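Long-range contact in uncharacterized protein (Bacteroides ovatus, PDB 4ID2), which is of unknown function but belongs to the DUF4738 family and folds into a beta-barrel-like structure: residues N71-H76 with S106-I111. Residues are numbered along the deposited sequence; the frame is centred on the assembly and turned at random.
Sequences NKIVLH and SILEGI
Ile73 is the wedge here: its side chain enters between Leu108 and Ile111 and crosses both obliquely. With CG1 anti to its own carbonyl carbon (chi1 -69°) and the chain extended beyond, Ile73 CD1 lands on the backbone of the bulge at Gly110, 3.4 Å from Gly110 CA. Ile73 CG1 lies against Leu108 CD2 at 3.7 Å, while Ile73 CG2 meets Ile111 CD1 at 3.9 Å, and the CD1 methyl of Ile73 reaches in between the two neighbours. Farther along, Leu75 CD2 just reaches Ile111 CG2 at 4.3 Å. The strands belong to different sheets of the beta-barrel-like fold and run roughly parallel, 31° apart, with axes 6.6 Å from each other at closest approach. Glu109 and Gly110 form a classic beta bulge opposite Ser126, so Leu108 and Ile111, three positions apart, both point at strand 71-76. At the other end the contact turns polar: the Asn71 amide donates from ND2 to Leu108 O, 3.0 Å away, with the acceptor close to the amide plane and the approach nearly along the C=O axis. An alanine in place of Asn71 would lose this cross-sheet hydrogen bond and would probably loosen the hold on the strand beside the bulge. Asp70 accepts from Leu108 N, so both backbone polar groups of Leu108 are bound by adjacent residues of strand 67-79.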
loop_
_atom_site.group_PDB
_atom_site.type_symbol
_atom_site.label_atom_id
_atom_site.label_comp_id
_atom_site.label_asym_id
_atom_site.label_seq_id
_atom_site.Cartn_x
_atom_site.Cartn_y
_atom_site.Cartn_z
ATOM N N ASN A 71 -1.129 14.357 -20.439
ATOM C CA ASN A 71 -2.043 13.679 -21.354
ATOM C C ASN A 71 -3.505 13.871 -21.009
ATOM O O ASN A 71 -3.856 14.164 -19.867
ATOM C CB ASN A 71 -1.762 12.165 -21.339
ATOM C CG ASN A 71 -0.330 11.808 -21.640
ATOM O OD1 ASN A 71 0.125 11.911 -22.780
ATOM N ND2 ASN A 71 0.420 11.385 -20.632
ATOM N N LYS A 72 -4.356 13.633 -22.014
ATOM C CA LYS A 72 -5.805 13.557 -21.877
ATOM C C LYS A 72 -6.183 12.129 -22.241
ATOM O O LYS A 72 -5.483 11.515 -23.050
ATOM C CB LYS A 72 -6.552 14.589 -22.746
ATOM C CG LYS A 72 -6.454 14.385 -24.255
ATOM C CD LYS A 72 -7.198 15.494 -25.008
ATOM C CE LYS A 72 -7.108 15.313 -26.500
ATOM N NZ LYS A 72 -7.904 16.333 -27.229
ATOM N N ILE A 73 -7.257 11.587 -21.649
ATOM C CA ILE A 73 -7.712 10.241 -21.969
ATOM C C ILE A 73 -9.186 10.303 -22.318
ATOM O O ILE A 73 -9.987 10.638 -21.455
ATOM C CB ILE A 73 -7.419 9.222 -20.832
ATOM C CG1 ILE A 73 -5.895 8.987 -20.719
ATOM C CG2 ILE A 73 -8.123 7.899 -21.129
ATOM C CD1 ILE A 73 -5.438 8.068 -19.653
ATOM N N VAL A 74 -9.554 9.962 -23.560
ATOM C CA VAL A 74 -10.956 9.927 -23.964
ATOM C C VAL A 74 -11.472 8.518 -23.685
ATOM O O VAL A 74 -10.929 7.567 -24.235
ATOM C CB VAL A 74 -11.158 10.329 -25.443
ATOM C CG1 VAL A 74 -12.632 10.205 -25.848
ATOM C CG2 VAL A 74 -10.652 11.751 -25.697
ATOM N N LEU A 75 -12.501 8.387 -22.836
ATOM C CA LEU A 75 -13.138 7.112 -22.526
ATOM C C LEU A 75 -14.519 7.133 -23.170
ATOM O O LEU A 75 -15.348 7.944 -22.780
ATOM C CB LEU A 75 -13.206 6.890 -20.995
ATOM C CG LEU A 75 -14.180 5.820 -20.439
ATOM C CD1 LEU A 75 -14.037 4.481 -21.115
ATOM C CD2 LEU A 75 -13.948 5.599 -18.949
ATOM N N HIS A 76 -14.738 6.303 -24.211
ATOM C CA HIS A 76 -16.025 6.193 -24.903
ATOM C C HIS A 76 -16.641 4.821 -24.602
ATOM O O HIS A 76 -16.206 3.806 -25.148
ATOM C CB HIS A 76 -15.882 6.411 -26.418
ATOM C CG HIS A 76 -17.185 6.680 -27.119
ATOM N ND1 HIS A 76 -17.223 7.008 -28.458
ATOM C CD2 HIS A 76 -18.454 6.691 -26.640
ATOM C CE1 HIS A 76 -18.499 7.197 -28.756
ATOM N NE2 HIS A 76 -19.277 7.027 -27.691
ATOM N N SER A 106 2.477 15.301 -11.188
ATOM C CA SER A 106 2.229 14.016 -11.870
ATOM C C SER A 106 1.601 14.181 -13.261
ATOM O O SER A 106 1.131 15.265 -13.583
ATOM C CB SER A 106 1.305 13.148 -11.018
ATOM O OG SER A 106 -0.053 13.551 -11.099
ATOM N N ILE A 107 1.556 13.092 -14.066
ATOM C CA ILE A 107 0.924 13.111 -15.394
ATOM C C ILE A 107 -0.082 11.959 -15.510
ATOM O O ILE A 107 0.188 10.870 -15.006
ATOM C CB ILE A 107 1.951 13.081 -16.567
ATOM C CG1 ILE A 107 2.887 11.877 -16.496
ATOM C CG2 ILE A 107 2.740 14.388 -16.616
ATOM C CD1 ILE A 107 3.714 11.672 -17.752
ATOM N N LEU A 108 -1.235 12.195 -16.185
ATOM C CA LEU A 108 -2.241 11.152 -16.381
ATOM C C LEU A 108 -1.622 10.062 -17.244
ATOM O O LEU A 108 -1.194 10.337 -18.360
ATOM C CB LEU A 108 -3.525 11.720 -17.023
ATOM C CG LEU A 108 -4.676 10.716 -17.212
ATOM C CD1 LEU A 108 -5.134 10.129 -15.878
ATOM C CD2 LEU A 108 -5.849 11.346 -17.926
ATOM N N GLU A 109 -1.512 8.853 -16.705
ATOM C CA GLU A 109 -0.851 7.740 -17.373
ATOM C C GLU A 109 -1.820 6.832 -18.093
ATOM O O GLU A 109 -1.499 6.375 -19.183
ATOM C CB GLU A 109 -0.068 6.904 -16.339
ATOM C CG GLU A 109 0.881 5.879 -16.955
ATOM C CD GLU A 109 1.570 4.946 -15.978
ATOM O OE1 GLU A 109 0.964 4.610 -14.934
ATOM O OE2 GLU A 109 2.699 4.501 -16.288
ATOM N N GLY A 110 -2.910 6.457 -17.443
ATOM C CA GLY A 110 -3.821 5.500 -18.047
ATOM C C GLY A 110 -5.134 5.310 -17.321
ATOM O O GLY A 110 -5.250 5.609 -16.130
ATOM N N ILE A 111 -6.141 4.837 -18.074
ATOM C CA ILE A 111 -7.477 4.473 -17.589
ATOM C C ILE A 111 -7.761 3.138 -18.268
ATOM O O ILE A 111 -7.686 3.051 -19.496
ATOM C CB ILE A 111 -8.551 5.572 -17.844
ATOM C CG1 ILE A 111 -8.252 6.834 -16.982
ATOM C CG2 ILE A 111 -9.945 5.024 -17.522
ATOM C CD1 ILE A 111 -9.049 8.119 -17.332
#